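Local structure of putative secreted cellulose-binding protein (Streptomyces coelicolor, 4OY6) at residues D31-Q36 with L83-P88; Q39-A44 with S77-S82; G50-G55 with Q175-C180; G67-G72 with Q127-G132. The protein is a secreted copper-dependent lytic polysaccharide monooxygenase of family AA10 that oxidises cellulose and so probably helps to degrade it. All coordinates share one frame; numbering follows the deposited sequence.

Contact 1: D31-Q36 with L83-P88; sequences DPMCWQ and LDAVGP
M33, in the first turn of helix 32-40, meets P88 of the loop 83-88 at the segments' nearest backbone approach, CA to CA 6.6 Å. The M33 side chain packs against that loop: CG stands anti to the carbonyl carbon (chi1 -61°) and the chain then bends twice, which lays CG, SD and CE along the loop from P88 back to A85. CG touches the carbonyl carbon C of P88 at 3.6 Å, SD lies over CA of G87, and CE ends 3.7 Å from CB of A85. A CB on G87 would run into the sulfur, so this tight passage depends on glycine. The ring of P88 crosses M33 at about a right angle and also touches the ring of P32. CB of A85 sits nearly equidistant from all three end atoms of the Q36 amide, 3.6 Å from NE2. That amide is fixed by two carbonyls: NE2 donates to a lone pair of M33 O at 3.0 Å, tilted from the amide plane, and also to S82 O. An alanine in place of M33 would probably open a gap between helix and loop and leave A85, G87 and the ring of P88 without their common partner. Polar linkage comes through one water, which donates to D31 OD1 (2.7 Å) and P88 O (2.8 Å) and accepts from M33 N. D31 OD1 also accepts from C34 N, from above the carboxylate plane, while OD2 pairs with R17. D31 is thus the N-cap of helix 32-40, whose C34 forms a disulfide with C14 of helix 10-18.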
loop_
_atom_site.group_PDB
_atom_site.type_symbol
_atom_site.label_atom_id
_atom_site.label_comp_id
_atom_site.label_asym_id
_atom_site.label_seq_id
_atom_site.Cartn_x
_atom_site.Cartn_y
_atom_site.Cartn_z
ATOM N N ASP A 31 -11.694 -9.874 10.283
ATOM C CA ASP A 31 -10.941 -8.879 9.507
ATOM C C ASP A 31 -11.734 -7.580 9.498
ATOM O O ASP A 31 -12.248 -7.145 8.461
ATOM C CB ASP A 31 -10.660 -9.396 8.106
ATOM C CG ASP A 31 -9.589 -8.608 7.369
ATOM O OD1 ASP A 31 -9.225 -7.496 7.817
ATOM O OD2 ASP A 31 -9.140 -9.116 6.306
ATOM N N PRO A 32 -11.835 -6.953 10.681
ATOM C CA PRO A 32 -12.660 -5.747 10.781
ATOM C C PRO A 32 -12.233 -4.609 9.868
ATOM O O PRO A 32 -13.080 -3.836 9.450
ATOM C CB PRO A 32 -12.544 -5.346 12.264
ATOM C CG PRO A 32 -11.316 -6.040 12.749
ATOM C CD PRO A 32 -11.255 -7.337 11.990
ATOM N N MET A 33 -10.942 -4.476 9.601
ATOM C CA MET A 33 -10.487 -3.409 8.711
ATOM C C MET A 33 -10.923 -3.625 7.280
ATOM O O MET A 33 -11.290 -2.665 6.601
ATOM C CB MET A 33 -8.974 -3.204 8.842
ATOM C CG MET A 33 -8.574 -2.799 10.281
ATOM S SD MET A 33 -9.707 -1.697 11.224
ATOM C CE MET A 33 -9.183 -0.416 10.373
ATOM N N CYS A 34 -10.909 -4.872 6.815
ATOM C CA CYS A 34 -11.477 -5.149 5.502
ATOM C C CYS A 34 -12.979 -4.943 5.511
ATOM O O CYS A 34 -13.520 -4.407 4.550
ATOM C CB CYS A 34 -11.108 -6.525 4.991
ATOM S SG CYS A 34 -9.398 -6.694 4.431
ATOM N N TRP A 35 -13.648 -5.349 6.583
ATOM C CA TRP A 35 -15.091 -5.161 6.663
ATOM C C TRP A 35 -15.470 -3.692 6.526
ATOM O O TRP A 35 -16.330 -3.355 5.726
ATOM C CB TRP A 35 -15.642 -5.773 7.945
ATOM C CG TRP A 35 -17.150 -5.705 8.050
ATOM C CD1 TRP A 35 -17.846 -4.947 8.890
ATOM C CD2 TRP A 35 -18.118 -6.372 7.210
ATOM N NE1 TRP A 35 -19.186 -5.120 8.691
ATOM C CE2 TRP A 35 -19.379 -5.977 7.651
ATOM C CE3 TRP A 35 -18.027 -7.228 6.087
ATOM C CZ2 TRP A 35 -20.577 -6.434 7.049
ATOM C CZ3 TRP A 35 -19.207 -7.703 5.498
ATOM C CH2 TRP A 35 -20.458 -7.295 5.978
ATOM N N GLN A 36 -14.803 -2.813 7.250
ATOM C CA GLN A 36 -15.179 -1.402 7.184
ATOM C C GLN A 36 -14.874 -0.829 5.806
ATOM O O GLN A 36 -15.590 0.047 5.340
ATOM C CB GLN A 36 -14.548 -0.584 8.312
ATOM C CG GLN A 36 -13.032 -0.485 8.320
ATOM C CD GLN A 36 -12.441 0.608 7.426
ATOM O OE1 GLN A 36 -12.966 1.727 7.367
ATOM N NE2 GLN A 36 -11.321 0.328 6.788
ATOM N N LEU A 83 -9.046 3.183 3.477
ATOM C CA LEU A 83 -7.720 2.632 3.729
ATOM C C LEU A 83 -6.912 3.469 4.730
ATOM O O LEU A 83 -5.861 3.022 5.203
ATOM C CB LEU A 83 -6.908 2.437 2.439
ATOM C CG LEU A 83 -7.633 1.681 1.319
ATOM C CD1 LEU A 83 -6.667 1.486 0.170
ATOM C CD2 LEU A 83 -8.228 0.362 1.812
ATOM N N ASP A 84 -7.403 4.679 5.044
ATOM C CA ASP A 84 -6.792 5.506 6.078
ATOM C C ASP A 84 -7.305 5.180 7.489
ATOM O O ASP A 84 -6.849 5.774 8.471
ATOM C CB ASP A 84 -7.053 6.981 5.791
ATOM C CG ASP A 84 -6.350 7.497 4.542
ATOM O OD1 ASP A 84 -5.240 7.020 4.239
ATOM O OD2 ASP A 84 -6.907 8.421 3.914
ATOM N N ALA A 85 -8.258 4.254 7.619
ATOM C CA ALA A 85 -8.722 3.860 8.935
ATOM C C ALA A 85 -7.567 3.324 9.771
ATOM O O ALA A 85 -6.637 2.695 9.247
ATOM C CB ALA A 85 -9.827 2.830 8.817
ATOM N N VAL A 86 -7.657 3.579 11.072
ATOM C CA VAL A 86 -6.657 3.141 12.023
ATOM C C VAL A 86 -7.229 1.961 12.811
ATOM O O VAL A 86 -8.326 2.045 13.380
ATOM C CB VAL A 86 -6.262 4.290 12.950
ATOM C CG1 VAL A 86 -5.300 3.821 14.030
ATOM C CG2 VAL A 86 -5.664 5.428 12.144
ATOM N N GLY A 87 -6.505 0.842 12.809
ATOM C CA GLY A 87 -6.979 -0.360 13.461
ATOM C C GLY A 87 -6.145 -1.544 13.066
ATOM O O GLY A 87 -5.112 -1.385 12.398
ATOM N N PRO A 88 -6.580 -2.736 13.472
ATOM C CA PRO A 88 -5.778 -3.949 13.318
ATOM C C PRO A 88 -5.872 -4.565 11.912
ATOM O O PRO A 88 -6.432 -5.647 11.717
ATOM C CB PRO A 88 -6.366 -4.865 14.394
ATOM C CG PRO A 88 -7.812 -4.483 14.422
ATOM C CD PRO A 88 -7.788 -2.979 14.303
HETATM O O HOH W 1 -8.727 -6.279 10.215
#

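Contact 2: Q39-A44 with S77-S82; sequences QDDPNA and SGRYNS. With ZN (zinc ion), chain J.
D40 packs its CB against CB of S82 and, beyond it, holds a zinc ion that has this one residue and five waters around it. With CG anti to the backbone N (chi1 -175°), OD1 reaches the metal at 2.2 Å, OD2 farther off at 2.6 Å; OD1 also accepts from a water that donates to R79 O and accepts from S82 N. One zinc-bound water donates to G78 O at 2.7 Å and another to D40 O, so the hydrated ion bridges the segments. Away from the metal the contact turns drier. A44 CB presses on R79 O at 3.4 Å, and A44 O approaches CE1 at the Y80 ring edge. R79 folds its CG over the centre of that ring, its CD touching N43 O. Its bent chain brings NE and NH2 side-on to Y80 OH, in the guanidinium plane; NH2 also pairs with E76, and Y80 OH bonds N47 O. D41 caps the next turn, OD1 accepting from N43 N. By nearest atoms the R79 side chain is about 7 Å from that of H1 and about 11 Å from the copper ion, near the active site, consistent with the loop-rich L2 region of AA10 enzymes.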
loop_
_atom_site.group_PDB
_atom_site.type_symbol
_atom_site.label_atom_id
_atom_site.label_comp_id
_atom_site.label_asym_id
_atom_site.label_seq_id
_atom_site.Cartn_x
_atom_site.Cartn_y
_atom_site.Cartn_z
ATOM N N GLN A 39 -17.631 -2.029 3.468
ATOM C CA GLN A 39 -18.833 -1.293 3.789
ATOM C C GLN A 39 -18.814 0.144 3.287
ATOM O O GLN A 39 -19.840 0.668 2.877
ATOM C CB GLN A 39 -19.129 -1.345 5.297
ATOM C CG GLN A 39 -19.376 -2.723 5.888
ATOM C CD GLN A 39 -20.040 -3.695 4.959
ATOM O OE1 GLN A 39 -21.219 -3.588 4.711
ATOM N NE2 GLN A 39 -19.284 -4.688 4.471
ATOM N N ASP A 40 -17.651 0.762 3.275
ATOM C CA ASP A 40 -17.528 2.141 2.831
ATOM C C ASP A 40 -17.635 2.268 1.313
ATOM O O ASP A 40 -18.409 3.096 0.818
ATOM C CB ASP A 40 -16.193 2.732 3.276
ATOM C CG ASP A 40 -16.085 4.198 2.925
ATOM O OD1 ASP A 40 -15.369 4.550 1.986
ATOM O OD2 ASP A 40 -16.791 4.996 3.560
ATOM N N ASP A 41 -16.825 1.508 0.588
ATOM C CA ASP A 41 -16.885 1.516 -0.881
ATOM C C ASP A 41 -16.286 0.210 -1.368
ATOM O O ASP A 41 -15.064 0.055 -1.379
ATOM C CB ASP A 41 -16.172 2.711 -1.523
ATOM C CG ASP A 41 -16.423 2.795 -3.031
ATOM O OD1 ASP A 41 -16.948 1.822 -3.594
ATOM O OD2 ASP A 41 -16.130 3.836 -3.658
ATOM N N PRO A 42 -17.137 -0.757 -1.744
ATOM C CA PRO A 42 -16.620 -2.012 -2.269
ATOM C C PRO A 42 -15.671 -1.820 -3.448
ATOM O O PRO A 42 -14.810 -2.663 -3.693
ATOM C CB PRO A 42 -17.890 -2.750 -2.701
ATOM C CG PRO A 42 -18.950 -2.239 -1.809
ATOM C CD PRO A 42 -18.609 -0.783 -1.632
ATOM N N ASN A 43 -15.857 -0.736 -4.198
ATOM C CA ASN A 43 -14.987 -0.475 -5.348
ATOM C C ASN A 43 -13.540 -0.185 -4.992
ATOM O O ASN A 43 -12.680 -0.251 -5.859
ATOM C CB ASN A 43 -15.551 0.655 -6.208
ATOM C CG ASN A 43 -16.847 0.280 -6.887
ATOM O OD1 ASN A 43 -17.141 -0.900 -7.063
ATOM N ND2 ASN A 43 -17.626 1.281 -7.265
ATOM N N ALA A 44 -13.259 0.107 -3.721
ATOM C CA ALA A 44 -11.856 0.185 -3.272
ATOM C C ALA A 44 -11.133 -1.132 -3.473
ATOM O O ALA A 44 -9.910 -1.149 -3.624
ATOM C CB ALA A 44 -11.772 0.627 -1.829
ATOM N N SER A 77 -11.306 10.573 -6.119
ATOM C CA SER A 77 -12.616 11.001 -5.656
ATOM C C SER A 77 -13.024 10.305 -4.354
ATOM O O SER A 77 -14.208 10.069 -4.112
ATOM C CB SER A 77 -13.653 10.759 -6.772
ATOM O OG SER A 77 -13.292 11.448 -7.973
ATOM N N GLY A 78 -12.040 9.999 -3.518
ATOM C CA GLY A 78 -12.297 9.422 -2.219
ATOM C C GLY A 78 -12.548 7.923 -2.178
ATOM O O GLY A 78 -12.853 7.386 -1.118
ATOM N N ARG A 79 -12.365 7.218 -3.290
ATOM C CA ARG A 79 -12.690 5.795 -3.347
ATOM C C ARG A 79 -11.958 4.963 -2.311
ATOM O O ARG A 79 -12.490 3.965 -1.843
ATOM C CB ARG A 79 -12.439 5.251 -4.769
ATOM C CG ARG A 79 -12.731 3.781 -4.936
ATOM C CD ARG A 79 -12.778 3.343 -6.391
ATOM N NE ARG A 79 -11.512 3.534 -7.118
ATOM C CZ ARG A 79 -11.254 4.502 -7.995
ATOM N NH1 ARG A 79 -12.141 5.436 -8.283
ATOM N NH2 ARG A 79 -10.079 4.508 -8.600
ATOM N N TYR A 80 -10.733 5.352 -1.980
ATOM C CA TYR A 80 -9.862 4.595 -1.090
ATOM C C TYR A 80 -9.736 5.209 0.299
ATOM O O TYR A 80 -8.834 4.834 1.056
ATOM C CB TYR A 80 -8.469 4.457 -1.725
ATOM C CG TYR A 80 -8.532 3.851 -3.103
ATOM C CD1 TYR A 80 -8.723 2.488 -3.270
ATOM C CD2 TYR A 80 -8.419 4.629 -4.253
ATOM C CE1 TYR A 80 -8.848 1.913 -4.531
ATOM C CE2 TYR A 80 -8.538 4.059 -5.502
ATOM C CZ TYR A 80 -8.730 2.707 -5.650
ATOM O OH TYR A 80 -8.883 2.188 -6.926
ATOM N N ASN A 81 -10.646 6.115 0.661
ATOM C CA ASN A 81 -10.502 6.805 1.935
ATOM C C ASN A 81 -10.521 5.845 3.129
ATOM O O ASN A 81 -9.926 6.130 4.175
ATOM C CB ASN A 81 -11.565 7.899 2.121
ATOM C CG ASN A 81 -11.344 9.082 1.218
ATOM O OD1 ASN A 81 -10.426 9.104 0.413
ATOM N ND2 ASN A 81 -12.201 10.077 1.353
ATOM N N SER A 82 -11.247 4.741 3.018
ATOM C CA SER A 82 -11.333 3.772 4.110
ATOM C C SER A 82 -9.993 3.108 4.400
ATOM O O SER A 82 -9.813 2.541 5.474
ATOM C CB SER A 82 -12.365 2.692 3.789
ATOM O OG SER A 82 -11.985 1.869 2.704
HETATM ZN ZN ZN J . -16.295 6.468 1.431
HETATM O O HOH W 2 -12.993 3.723 0.865
HETATM O O HOH W 3 -17.897 5.821 0.234
HETATM O O HOH W 4 -15.158 6.473 -0.117
HETATM O O HOH W 5 -17.567 6.996 2.828
HETATM O O HOH W 6 -14.752 7.052 2.700
HETATM O O HOH W 7 -16.717 8.097 0.681
#

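Contact 3: G50-G55 with Q175-C180; sequences GLYRNG and QTYFLC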
loop_
_atom_site.group_PDB
_atom_site.type_symbol
_atom_site.label_atom_id
_atom_site.label_comp_id
_atom_site.label_asym_id
_atom_site.label_seq_id
_atom_site.Cartn_x
_atom_site.Cartn_y
_atom_site.Cartn_z
ATOM N N GLY A 50 -6.399 0.870 -9.025
ATOM C CA GLY A 50 -6.661 2.260 -9.305
ATOM C C GLY A 50 -6.222 3.291 -8.279
ATOM O O GLY A 50 -6.775 4.394 -8.252
ATOM N N LEU A 51 -5.222 2.956 -7.443
ATOM C CA LEU A 51 -4.814 3.849 -6.360
ATOM C C LEU A 51 -3.627 4.701 -6.808
ATOM O O LEU A 51 -2.478 4.410 -6.477
ATOM C CB LEU A 51 -4.525 3.044 -5.097
ATOM C CG LEU A 51 -4.764 3.817 -3.787
ATOM C CD1 LEU A 51 -4.670 2.862 -2.614
ATOM C CD2 LEU A 51 -3.821 5.008 -3.600
ATOM N N TYR A 52 -3.928 5.749 -7.571
ATOM C CA TYR A 52 -2.921 6.597 -8.170
ATOM C C TYR A 52 -3.314 8.071 -8.092
ATOM O O TYR A 52 -4.495 8.406 -7.913
ATOM C CB TYR A 52 -2.674 6.218 -9.656
ATOM C CG TYR A 52 -3.867 6.514 -10.523
ATOM C CD1 TYR A 52 -4.924 5.619 -10.652
ATOM C CD2 TYR A 52 -3.992 7.747 -11.155
ATOM C CE1 TYR A 52 -6.070 5.926 -11.363
ATOM C CE2 TYR A 52 -5.114 8.048 -11.895
ATOM C CZ TYR A 52 -6.158 7.131 -11.995
ATOM O OH TYR A 52 -7.285 7.434 -12.723
ATOM N N ARG A 53 -2.314 8.921 -8.282
ATOM C CA ARG A 53 -2.490 10.351 -8.538
ATOM C C ARG A 53 -1.710 10.682 -9.798
ATOM O O ARG A 53 -0.613 10.165 -10.011
ATOM C CB ARG A 53 -1.876 11.234 -7.421
ATOM C CG ARG A 53 -2.432 11.044 -6.040
ATOM C CD ARG A 53 -1.850 12.049 -5.071
ATOM N NE ARG A 53 -2.421 13.347 -5.263
ATOM C CZ ARG A 53 -3.554 13.793 -4.720
ATOM N NH1 ARG A 53 -4.233 13.076 -3.837
ATOM N NH2 ARG A 53 -3.983 15.014 -5.014
ATOM N N ASN A 54 -2.257 11.584 -10.597
ATOM C CA ASN A 54 -1.515 12.188 -11.711
ATOM C C ASN A 54 -0.922 13.529 -11.321
ATOM O O ASN A 54 -1.539 14.273 -10.562
ATOM C CB ASN A 54 -2.455 12.435 -12.899
ATOM C CG ASN A 54 -3.016 11.169 -13.482
ATOM O OD1 ASN A 54 -2.415 10.092 -13.392
ATOM N ND2 ASN A 54 -4.171 11.300 -14.121
ATOM N N GLY A 55 0.254 13.841 -11.871
ATOM C CA GLY A 55 0.770 15.204 -11.872
ATOM C C GLY A 55 1.456 15.652 -10.609
ATOM O O GLY A 55 1.616 16.850 -10.395
ATOM N N GLN A 175 2.466 9.805 -13.285
ATOM C CA GLN A 175 1.420 9.083 -12.567
ATOM C C GLN A 175 2.117 8.243 -11.500
ATOM O O GLN A 175 3.141 7.601 -11.766
ATOM C CB GLN A 175 0.645 8.201 -13.519
ATOM C CG GLN A 175 -0.488 7.421 -12.884
ATOM C CD GLN A 175 -1.280 6.688 -13.930
ATOM O OE1 GLN A 175 -0.908 5.596 -14.371
ATOM N NE2 GLN A 175 -2.355 7.310 -14.378
ATOM N N THR A 176 1.554 8.262 -10.299
ATOM C CA THR A 176 2.210 7.692 -9.130
ATOM C C THR A 176 1.184 6.885 -8.337
ATOM O O THR A 176 0.063 7.340 -8.113
ATOM C CB THR A 176 2.750 8.800 -8.214
ATOM O OG1 THR A 176 3.377 9.830 -8.990
ATOM C CG2 THR A 176 3.726 8.229 -7.181
ATOM N N TYR A 177 1.590 5.691 -7.900
ATOM C CA TYR A 177 0.773 4.793 -7.092
ATOM C C TYR A 177 1.331 4.750 -5.679
ATOM O O TYR A 177 2.540 4.713 -5.506
ATOM C CB TYR A 177 0.732 3.393 -7.708
ATOM C CG TYR A 177 0.207 3.356 -9.120
ATOM C CD1 TYR A 177 0.948 3.861 -10.186
ATOM C CD2 TYR A 177 -1.034 2.818 -9.403
ATOM C CE1 TYR A 177 0.452 3.822 -11.480
ATOM C CE2 TYR A 177 -1.547 2.792 -10.708
ATOM C CZ TYR A 177 -0.791 3.317 -11.738
ATOM O OH TYR A 177 -1.300 3.308 -13.019
ATOM N N PHE A 178 0.433 4.728 -4.695
ATOM C CA PHE A 178 0.797 4.852 -3.276
ATOM C C PHE A 178 0.228 3.653 -2.528
ATOM O O PHE A 178 -0.978 3.579 -2.308
ATOM C CB PHE A 178 0.237 6.152 -2.673
ATOM C CG PHE A 178 0.739 7.393 -3.374
ATOM C CD1 PHE A 178 0.072 7.926 -4.461
ATOM C CD2 PHE A 178 1.878 8.037 -2.930
ATOM C CE1 PHE A 178 0.559 9.059 -5.093
ATOM C CE2 PHE A 178 2.368 9.164 -3.561
ATOM C CZ PHE A 178 1.702 9.677 -4.640
ATOM N N LEU A 179 1.098 2.710 -2.195
ATOM C CA LEU A 179 0.642 1.388 -1.734
ATOM C C LEU A 179 1.112 1.089 -0.302
ATOM O O LEU A 179 2.310 0.871 -0.048
ATOM C CB LEU A 179 1.163 0.287 -2.647
ATOM C CG LEU A 179 0.762 0.240 -4.108
ATOM C CD1 LEU A 179 -0.639 0.718 -4.461
ATOM C CD2 LEU A 179 1.775 0.875 -5.001
ATOM N N CYS A 180 0.163 1.057 0.629
ATOM C CA CYS A 180 0.407 0.600 2.001
ATOM C C CYS A 180 0.245 -0.905 2.086
ATOM O O CYS A 180 -0.814 -1.410 1.698
ATOM C CB CYS A 180 -0.586 1.204 2.984
ATOM S SG CYS A 180 -0.266 2.934 3.313
HETATM O O HOH W 8 1.613 11.783 -9.572
#
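The Y177 ring carries CB of Y52 over one face, 3.8 Å from its centroid and offset toward the rim; W168 stacks with the same ring, and H1 meets it edge-to-face. The backbone sets that CB over the face; beyond it CG lies between the backbone N and the carbonyl carbon (chi1 67°), the crowded position, which turns the Y52 ring toward Q175, CD2 touching NE2. The Q175 and N54 amides lie side by side, 18° from coplanar, and NE2 donates in plane to a lone pair of N54 OD1 at 3.0 Å. Beneath runs an antiparallel strand pair of the immunoglobulin-like beta-sandwich of AA10 enzymes, 52-54 against 175-184. R53 and T176 form the hydrogen-bonded pair, R53 N to T176 O and T176 N to R53 O both at 2.9 Å; Y52-Y177 and N54-Q175 are non-hydrogen-bonded. A water donates to R53 O and T176 OG1, and OG1 is also hydrogen-bonded to Q169. On this face CG of R53 rests 3.7 Å from CE1 of F178, and the guanidinium goes on to G72 O. The Y177 side chain comes within about 3 Å of the copper ion, nearest atoms, beside the histidine-brace ligands H1 and H108.

Contact 4: G67-G72 with Q127-G132; sequences GQLCSG and QALTWG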
loop_
_atom_site.group_PDB
_atom_site.type_symbol
_atom_site.label_atom_id
_atom_site.label_comp_id
_atom_site.label_asym_id
_atom_site.label_seq_id
_atom_site.Cartn_x
_atom_site.Cartn_y
_atom_site.Cartn_z
ATOM N N GLY A 67 -1.886 11.368 7.653
ATOM C CA GLY A 67 -3.144 10.664 7.911
ATOM C C GLY A 67 -3.889 10.193 6.678
ATOM O O GLY A 67 -4.924 9.565 6.790
ATOM N N GLN A 68 -3.364 10.522 5.502
ATOM C CA GLN A 68 -3.969 10.162 4.220
ATOM C C GLN A 68 -2.986 9.429 3.321
ATOM O O GLN A 68 -3.162 9.350 2.108
ATOM C CB GLN A 68 -4.503 11.396 3.478
ATOM C CG GLN A 68 -5.480 12.211 4.300
ATOM C CD GLN A 68 -5.900 13.478 3.630
ATOM O OE1 GLN A 68 -5.882 13.582 2.400
ATOM N NE2 GLN A 68 -6.321 14.443 4.422
ATOM N N LEU A 69 -1.931 8.862 3.895
ATOM C CA LEU A 69 -0.934 8.177 3.083
ATOM C C LEU A 69 -1.527 6.966 2.347
ATOM O O LEU A 69 -1.272 6.756 1.154
ATOM C CB LEU A 69 0.303 7.750 3.896
ATOM C CG LEU A 69 1.329 8.877 4.101
ATOM C CD1 LEU A 69 0.795 10.047 4.953
ATOM C CD2 LEU A 69 2.623 8.322 4.678
ATOM N N CYS A 70 -2.291 6.135 3.046
ATOM C CA CYS A 70 -2.764 4.882 2.456
ATOM C C CYS A 70 -3.873 5.068 1.439
ATOM O O CYS A 70 -4.115 4.160 0.658
ATOM C CB CYS A 70 -3.174 3.874 3.530
ATOM S SG CYS A 70 -1.778 3.405 4.606
ATOM N N SER A 71 -4.515 6.233 1.410
ATOM C CA SER A 71 -5.454 6.589 0.345
ATOM C C SER A 71 -4.806 7.461 -0.737
ATOM O O SER A 71 -5.501 7.958 -1.617
ATOM C CB SER A 71 -6.638 7.334 0.907
ATOM O OG SER A 71 -6.250 8.605 1.389
ATOM N N GLY A 72 -3.491 7.630 -0.685
ATOM C CA GLY A 72 -2.832 8.470 -1.675
ATOM C C GLY A 72 -3.326 9.901 -1.653
ATOM O O GLY A 72 -3.396 10.546 -2.695
ATOM N N GLN A 127 -2.301 4.353 15.678
ATOM C CA GLN A 127 -1.813 5.656 15.247
ATOM C C GLN A 127 -1.961 5.832 13.741
ATOM O O GLN A 127 -1.702 4.900 12.970
ATOM C CB GLN A 127 -0.336 5.787 15.582
ATOM C CG GLN A 127 -0.020 5.678 17.065
ATOM C CD GLN A 127 1.453 5.887 17.323
ATOM O OE1 GLN A 127 2.216 4.941 17.399
ATOM N NE2 GLN A 127 1.873 7.148 17.387
ATOM N N ALA A 128 -2.368 7.039 13.336
ATOM C CA ALA A 128 -2.460 7.377 11.919
ATOM C C ALA A 128 -1.059 7.461 11.303
ATOM O O ALA A 128 -0.108 7.939 11.941
ATOM C CB ALA A 128 -3.155 8.713 11.758
ATOM N N LEU A 129 -0.919 6.979 10.076
ATOM C CA LEU A 129 0.341 7.108 9.357
ATOM C C LEU A 129 0.617 8.571 8.992
ATOM O O LEU A 129 -0.263 9.286 8.517
ATOM C CB LEU A 129 0.325 6.295 8.081
ATOM C CG LEU A 129 0.960 4.934 8.093
ATOM C CD1 LEU A 129 -0.062 4.008 8.727
ATOM C CD2 LEU A 129 1.318 4.555 6.648
ATOM N N THR A 130 1.864 8.971 9.207
ATOM C CA THR A 130 2.365 10.292 8.837
ATOM C C THR A 130 3.717 10.092 8.160
ATOM O O THR A 130 4.383 9.084 8.366
ATOM C CB THR A 130 2.549 11.214 10.050
ATOM O OG1 THR A 130 3.651 10.731 10.823
ATOM C CG2 THR A 130 1.254 11.277 10.884
ATOM N N TRP A 131 4.131 11.089 7.391
ATOM C CA TRP A 131 5.434 11.036 6.745
ATOM C C TRP A 131 6.564 10.980 7.778
ATOM O O TRP A 131 7.582 10.322 7.563
ATOM C CB TRP A 131 5.616 12.223 5.818
ATOM C CG TRP A 131 4.783 12.141 4.571
ATOM C CD1 TRP A 131 3.575 12.752 4.334
ATOM C CD2 TRP A 131 5.092 11.408 3.380
ATOM N NE1 TRP A 131 3.133 12.458 3.078
ATOM C CE2 TRP A 131 4.043 11.636 2.467
ATOM C CE3 TRP A 131 6.159 10.607 2.983
ATOM C CZ2 TRP A 131 4.047 11.093 1.178
ATOM C CZ3 TRP A 131 6.146 10.048 1.700
ATOM C CH2 TRP A 131 5.106 10.305 0.821
ATOM N N GLY A 132 6.373 11.657 8.898
ATOM C CA GLY A 132 7.388 11.696 9.937
ATOM C C GLY A 132 7.615 10.382 10.652
ATOM O O GLY A 132 8.646 10.200 11.298
#
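L69 and W131 both turn CG anti to their carbonyl carbons (chi1 -82° and -72°), and this brings the leucine's branched end down onto one face of the indole. CD1 of L69 lies over the five-membered ring, 4.1 Å from its centroid, and CD2 sits above the middle of the whole ring system, so the two methyls share the flat surface. The same CD1 touches L129 O at 3.8 Å. That carbonyl is taken up from another direction by the backbone: G67 N donates to L129 O at 2.8 Å, nearly straight off the carbonyl. Further in, CD2 of L129 packs against SG of C70 at 3.9 Å and against CB of L69. NE1 donates to V64 O, which helps to fix the indole's rotation, while the W131 backbone N bonds D66. An alanine at L69 would probably leave this face of W131 without its methyl cover and open a gap between the two loops. C70 is joined by disulfide to C180 of strand 175-184, and L69 O accepts from Y165 of strand 161-170. The contact thus links two loops, one following helix 60-63 and the other leading into strand 134-139; W131 lies against F60 and E61 of the helix and I167 of strand 161-170, while L129 touches V163 of the same strand.

Overall arrangement
Contact 3 is the buried one, built on paired strand backbones, while contacts 1, 2 and 4 are partly buried. Contacts 1 and 2 join loop to helix through side chains and waters; contact 4 joins two loops by apolar side chains and one backbone hydrogen bond. Contacts 1 and 2 share helix 32-40 and use neighbouring parts of one long loop; the first is largely apolar around a methionine, the second wet and metal-bearing. Segment 67-72 belongs to that loop too: D84 of contact 1 bonds S71 of contact 4. The disulfide C70-C180 ties contact 4 to the strands of contact 3, and L51 packs on L83. Copper lies beside contact 3, with contact 2 nearby.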